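Local coordinates for haloacid dehalogenase-like hydrolase (Klebsiella pneumoniae subsp. pneumoniae, PDB 3PGV), which probably acts as a magnesium-dependent phosphatase of the Cof family within the haloacid dehalogenase superfamily, and is seen here with calcium in its metal site, at residues Y21-L33 and G54-V68. Numbering follows the deposited sequence.
Sequences YQVVASDLDGTLL and GINFVFATGRHYIDV. With CA (calcium ion), chain E.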
loop_
_atom_site.group_PDB
_atom_site.type_symbol
_atom_site.label_atom_id
_atom_site.label_comp_id
_atom_site.label_asym_id
_atom_site.label_seq_id
_atom_site.Cartn_x
_atom_site.Cartn_y
_atom_site.Cartn_z
ATOM N N TYR A 21 -21.246 1.441 7.503
ATOM C CA TYR A 21 -19.809 1.562 7.776
ATOM C C TYR A 21 -19.389 3.020 7.809
ATOM O O TYR A 21 -19.563 3.734 6.826
ATOM C CB TYR A 21 -18.977 0.769 6.743
ATOM C CG TYR A 21 -19.282 -0.715 6.732
ATOM C CD1 TYR A 21 -18.731 -1.567 7.687
ATOM C CD2 TYR A 21 -20.097 -1.273 5.753
ATOM C CE1 TYR A 21 -19.024 -2.933 7.694
ATOM C CE2 TYR A 21 -20.390 -2.639 5.744
ATOM C CZ TYR A 21 -19.858 -3.464 6.723
ATOM O OH TYR A 21 -20.132 -4.816 6.711
ATOM N N GLN A 22 -18.907 3.482 8.959
ATOM C CA GLN A 22 -18.507 4.879 9.143
ATOM C C GLN A 22 -17.149 5.170 8.542
ATOM O O GLN A 22 -16.811 6.338 8.327
ATOM C CB GLN A 22 -18.534 5.271 10.634
ATOM C CG GLN A 22 -19.932 5.545 11.163
ATOM C CD GLN A 22 -20.599 6.679 10.425
ATOM O OE1 GLN A 22 -20.073 7.798 10.331
ATOM N NE2 GLN A 22 -21.769 6.409 9.870
ATOM N N VAL A 23 -16.339 4.121 8.314
ATOM C CA VAL A 23 -15.004 4.279 7.735
ATOM C C VAL A 23 -14.905 3.521 6.415
ATOM O O VAL A 23 -15.172 2.315 6.372
ATOM C CB VAL A 23 -13.887 3.834 8.732
ATOM C CG1 VAL A 23 -12.495 4.017 8.118
ATOM C CG2 VAL A 23 -13.999 4.586 10.062
ATOM N N VAL A 24 -14.525 4.226 5.336
ATOM C CA VAL A 24 -14.272 3.606 4.049
ATOM C C VAL A 24 -12.765 3.601 3.806
ATOM O O VAL A 24 -12.139 4.667 3.808
ATOM C CB VAL A 24 -15.037 4.308 2.883
ATOM C CG1 VAL A 24 -14.599 3.755 1.525
ATOM C CG2 VAL A 24 -16.541 4.174 3.054
ATOM N N ALA A 25 -12.169 2.401 3.652
ATOM C CA ALA A 25 -10.739 2.274 3.372
ATOM C C ALA A 25 -10.539 1.796 1.958
ATOM O O ALA A 25 -11.223 0.871 1.515
ATOM C CB ALA A 25 -10.091 1.309 4.344
ATOM N N SER A 26 -9.650 2.439 1.218
ATOM C CA SER A 26 -9.434 2.021 -0.142
ATOM C C SER A 26 -7.998 2.097 -0.550
ATOM O O SER A 26 -7.338 3.119 -0.335
ATOM C CB SER A 26 -10.300 2.834 -1.105
ATOM O OG SER A 26 -10.232 2.316 -2.428
ATOM N N ASP A 27 -7.520 1.039 -1.216
ATOM C CA ASP A 27 -6.255 1.053 -1.919
ATOM C C ASP A 27 -6.393 2.066 -3.096
ATOM O O ASP A 27 -7.518 2.439 -3.458
ATOM C CB ASP A 27 -5.931 -0.367 -2.447
ATOM C CG ASP A 27 -4.725 -0.448 -3.374
ATOM O OD1 ASP A 27 -3.730 0.275 -3.124
ATOM O OD2 ASP A 27 -4.769 -1.252 -4.335
ATOM N N LEU A 28 -5.275 2.533 -3.652
ATOM C CA LEU A 28 -5.340 3.520 -4.724
ATOM C C LEU A 28 -5.130 2.913 -6.103
ATOM O O LEU A 28 -6.097 2.775 -6.865
ATOM C CB LEU A 28 -4.383 4.692 -4.453
ATOM C CG LEU A 28 -4.746 5.548 -3.220
ATOM C CD1 LEU A 28 -3.583 6.428 -2.794
ATOM C CD2 LEU A 28 -6.005 6.378 -3.477
ATOM N N ASP A 29 -3.887 2.495 -6.415
ATOM C CA ASP A 29 -3.570 1.912 -7.713
ATOM C C ASP A 29 -4.303 0.606 -7.924
ATOM O O ASP A 29 -4.213 -0.292 -7.091
ATOM C CB ASP A 29 -2.056 1.715 -7.868
ATOM C CG ASP A 29 -1.281 2.997 -7.720
ATOM O OD1 ASP A 29 -1.315 3.817 -8.656
ATOM O OD2 ASP A 29 -0.700 3.213 -6.639
ATOM N N GLY A 30 -5.049 0.521 -9.035
ATOM C CA GLY A 30 -5.807 -0.676 -9.394
ATOM C C GLY A 30 -7.111 -0.825 -8.632
ATOM O O GLY A 30 -7.845 -1.785 -8.855
ATOM N N THR A 31 -7.410 0.129 -7.716
ATOM C CA THR A 31 -8.609 0.074 -6.886
ATOM C C THR A 31 -9.485 1.339 -7.079
ATOM O O THR A 31 -10.403 1.326 -7.894
ATOM C CB THR A 31 -8.218 -0.191 -5.428
ATOM O OG1 THR A 31 -7.420 -1.380 -5.368
ATOM C CG2 THR A 31 -9.416 -0.325 -4.525
ATOM N N LEU A 32 -9.186 2.423 -6.350
ATOM C CA LEU A 32 -9.928 3.676 -6.489
ATOM C C LEU A 32 -9.482 4.427 -7.765
ATOM O O LEU A 32 -10.316 5.052 -8.438
ATOM C CB LEU A 32 -9.734 4.568 -5.239
ATOM C CG LEU A 32 -10.495 5.913 -5.234
ATOM C CD1 LEU A 32 -12.014 5.699 -5.296
ATOM C CD2 LEU A 32 -10.129 6.730 -4.036
ATOM N N LEU A 33 -8.171 4.367 -8.094
ATOM C CA LEU A 33 -7.654 5.042 -9.281
ATOM C C LEU A 33 -8.048 4.296 -10.554
ATOM O O LEU A 33 -8.136 3.049 -10.559
ATOM C CB LEU A 33 -6.115 5.201 -9.215
ATOM C CG LEU A 33 -5.551 6.026 -8.048
ATOM C CD1 LEU A 33 -4.049 6.073 -8.119
ATOM C CD2 LEU A 33 -6.122 7.444 -8.041
ATOM N N GLY A 54 -21.104 12.424 6.717
ATOM C CA GLY A 54 -20.354 12.027 7.907
ATOM C C GLY A 54 -19.434 10.826 7.753
ATOM O O GLY A 54 -18.853 10.371 8.740
ATOM N N ILE A 55 -19.271 10.308 6.520
ATOM C CA ILE A 55 -18.395 9.143 6.296
ATOM C C ILE A 55 -16.909 9.537 6.274
ATOM O O ILE A 55 -16.551 10.568 5.714
ATOM C CB ILE A 55 -18.822 8.336 5.025
ATOM C CG1 ILE A 55 -20.342 7.957 5.075
ATOM C CG2 ILE A 55 -17.934 7.097 4.812
ATOM C CD1 ILE A 55 -20.804 7.154 6.376
ATOM N N ASN A 56 -16.056 8.717 6.914
ATOM C CA ASN A 56 -14.610 8.933 6.973
ATOM C C ASN A 56 -13.908 8.109 5.930
ATOM O O ASN A 56 -14.286 6.960 5.695
ATOM C CB ASN A 56 -14.077 8.569 8.346
ATOM C CG ASN A 56 -14.621 9.431 9.430
ATOM O OD1 ASN A 56 -14.141 10.537 9.661
ATOM N ND2 ASN A 56 -15.709 8.989 10.052
ATOM N N PHE A 57 -12.858 8.666 5.323
ATOM C CA PHE A 57 -12.100 7.961 4.302
ATOM C C PHE A 57 -10.684 7.760 4.709
ATOM O O PHE A 57 -10.067 8.656 5.291
ATOM C CB PHE A 57 -12.174 8.691 2.959
ATOM C CG PHE A 57 -13.484 8.510 2.239
ATOM C CD1 PHE A 57 -14.552 9.373 2.474
ATOM C CD2 PHE A 57 -13.663 7.467 1.337
ATOM C CE1 PHE A 57 -15.769 9.199 1.817
ATOM C CE2 PHE A 57 -14.881 7.294 0.681
ATOM C CZ PHE A 57 -15.926 8.165 0.920
ATOM N N VAL A 58 -10.158 6.568 4.437
ATOM C CA VAL A 58 -8.766 6.230 4.713
ATOM C C VAL A 58 -8.171 5.624 3.447
ATOM O O VAL A 58 -8.718 4.662 2.913
ATOM C CB VAL A 58 -8.631 5.270 5.933
ATOM C CG1 VAL A 58 -7.172 4.939 6.207
ATOM C CG2 VAL A 58 -9.292 5.865 7.174
ATOM N N PHE A 59 -7.119 6.227 2.923
ATOM C CA PHE A 59 -6.489 5.728 1.705
ATOM C C PHE A 59 -5.186 5.016 2.025
ATOM O O PHE A 59 -4.409 5.493 2.860
ATOM C CB PHE A 59 -6.314 6.851 0.678
ATOM C CG PHE A 59 -7.630 7.518 0.342
ATOM C CD1 PHE A 59 -8.602 6.844 -0.395
ATOM C CD2 PHE A 59 -7.948 8.767 0.863
ATOM C CE1 PHE A 59 -9.860 7.415 -0.611
ATOM C CE2 PHE A 59 -9.197 9.352 0.616
ATOM C CZ PHE A 59 -10.140 8.678 -0.120
ATOM N N ALA A 60 -5.031 3.784 1.505
ATOM C CA ALA A 60 -3.903 2.921 1.856
ATOM C C ALA A 60 -3.134 2.490 0.633
ATOM O O ALA A 60 -3.677 1.816 -0.238
ATOM C CB ALA A 60 -4.396 1.706 2.624
ATOM N N THR A 61 -1.861 2.845 0.572
ATOM C CA THR A 61 -1.052 2.530 -0.593
ATOM C C THR A 61 0.318 1.992 -0.214
ATOM O O THR A 61 0.790 2.208 0.913
ATOM C CB THR A 61 -0.948 3.768 -1.508
ATOM O OG1 THR A 61 -0.150 3.444 -2.660
ATOM C CG2 THR A 61 -0.371 4.987 -0.782
ATOM N N GLY A 62 0.960 1.326 -1.171
ATOM C CA GLY A 62 2.341 0.909 -1.056
ATOM C C GLY A 62 3.288 2.038 -1.416
ATOM O O GLY A 62 4.461 2.022 -1.032
ATOM N N ARG A 63 2.760 3.076 -2.089
ATOM C CA ARG A 63 3.546 4.240 -2.488
ATOM C C ARG A 63 4.151 4.961 -1.302
ATOM O O ARG A 63 3.603 4.908 -0.202
ATOM C CB ARG A 63 2.689 5.227 -3.276
ATOM C CG ARG A 63 2.243 4.758 -4.655
ATOM C CD ARG A 63 1.684 5.946 -5.389
ATOM N NE ARG A 63 0.981 5.594 -6.612
ATOM C CZ ARG A 63 0.546 6.495 -7.490
ATOM N NH1 ARG A 63 0.775 7.789 -7.291
ATOM N NH2 ARG A 63 -0.103 6.108 -8.584
ATOM N N HIS A 64 5.248 5.707 -1.539
ATOM C CA HIS A 64 5.822 6.597 -0.531
ATOM C C HIS A 64 4.893 7.816 -0.427
ATOM O O HIS A 64 4.230 8.162 -1.412
ATOM C CB HIS A 64 7.218 7.055 -0.975
ATOM C CG HIS A 64 7.999 7.762 0.087
ATOM N ND1 HIS A 64 7.725 9.071 0.429
ATOM C CD2 HIS A 64 9.086 7.347 0.780
ATOM C CE1 HIS A 64 8.611 9.392 1.357
ATOM N NE2 HIS A 64 9.459 8.388 1.591
ATOM N N TYR A 65 4.851 8.463 0.733
ATOM C CA TYR A 65 4.000 9.635 0.950
ATOM C C TYR A 65 4.261 10.761 -0.080
ATOM O O TYR A 65 3.314 11.332 -0.613
ATOM C CB TYR A 65 4.136 10.153 2.390
ATOM C CG TYR A 65 3.125 11.218 2.739
ATOM C CD1 TYR A 65 1.777 10.903 2.899
ATOM C CD2 TYR A 65 3.522 12.531 2.988
ATOM C CE1 TYR A 65 0.833 11.887 3.189
ATOM C CE2 TYR A 65 2.588 13.523 3.293
ATOM C CZ TYR A 65 1.242 13.194 3.399
ATOM O OH TYR A 65 0.319 14.158 3.724
ATOM N N ILE A 66 5.535 11.000 -0.427
ATOM C CA ILE A 66 5.895 12.011 -1.423
ATOM C C ILE A 66 5.271 11.678 -2.778
ATOM O O ILE A 66 4.851 12.584 -3.508
ATOM C CB ILE A 66 7.443 12.171 -1.515
ATOM C CG1 ILE A 66 8.021 12.680 -0.177
ATOM C CG2 ILE A 66 7.845 13.105 -2.692
ATOM C CD1 ILE A 66 9.553 12.565 -0.067
ATOM N N ASP A 67 5.140 10.368 -3.075
ATOM C CA ASP A 67 4.618 9.850 -4.340
ATOM C C ASP A 67 3.056 9.877 -4.416
ATOM O O ASP A 67 2.495 9.538 -5.449
ATOM C CB ASP A 67 5.147 8.423 -4.569
ATOM C CG ASP A 67 5.627 8.135 -5.975
ATOM O OD1 ASP A 67 5.262 8.900 -6.898
ATOM O OD2 ASP A 67 6.320 7.118 -6.165
ATOM N N VAL A 68 2.375 10.292 -3.338
ATOM C CA VAL A 68 0.901 10.418 -3.357
ATOM C C VAL A 68 0.465 11.879 -3.244
ATOM O O VAL A 68 -0.721 12.155 -3.049
ATOM C CB VAL A 68 0.175 9.510 -2.311
ATOM C CG1 VAL A 68 0.384 8.049 -2.624
ATOM C CG2 VAL A 68 0.611 9.830 -0.894
HETATM CA CA CA E . -3.224 -1.973 -5.711
HETATM O O HOH W 1 -1.859 2.505 -4.419
HETATM O O HOH W 2 -2.337 -3.072 -3.508
#
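Strands 23-27 and 56-60 run parallel at the centre of the Rossmann-like sheet of this HAD hydrolase, and their C-terminal ends open into the metal site. The backbones zip from Asn56 N to Gln22 O through to Ala60 N on Ser26 O (3.0 Å). On one face Val24 lies alongside Phe57, with CG1 3.6 Å from ring atom CE2, while its CG2 branch meets Ile55 CG2; helix 274-283 packs on Val24, and helix 41-51 on Phe57. Further along that face, Leu32 CD2 comes obliquely against Phe59 CE1 at 3.5 Å, and the Leu28 side chain crosses that of Phe59 at about a right angle, touching it through CD2.

At the C-terminal end of strand 23-27 lies the DxD pair of HAD motif I. Asp27 OD2 binds the calcium at 2.2 Å and accepts a bond from Thr31 OG1; Asp29 gives the metal its backbone O, and Asp233 completes the protein ligands. The Asp29 carboxylate itself turns to Arg63, whose chain, extended from CG to NE, delivers a side-on grip: NH2 to OD1 at 2.6 Å and NE to OD2 at 2.9 Å, both on syn lone pairs, the two planes 22° apart. Arg63 NH1 also donates to Asp67 O, which helps fix the guanidinium's rotation. One water ties Asp27 OD1, Asp29 N, Asp29 OD2 and Thr61 OG1 together, and Lys210 pairs with Asp27 OD1. The two-point salt bridge and the shared water thus couple the metal-binding turn to the 61-63 loop.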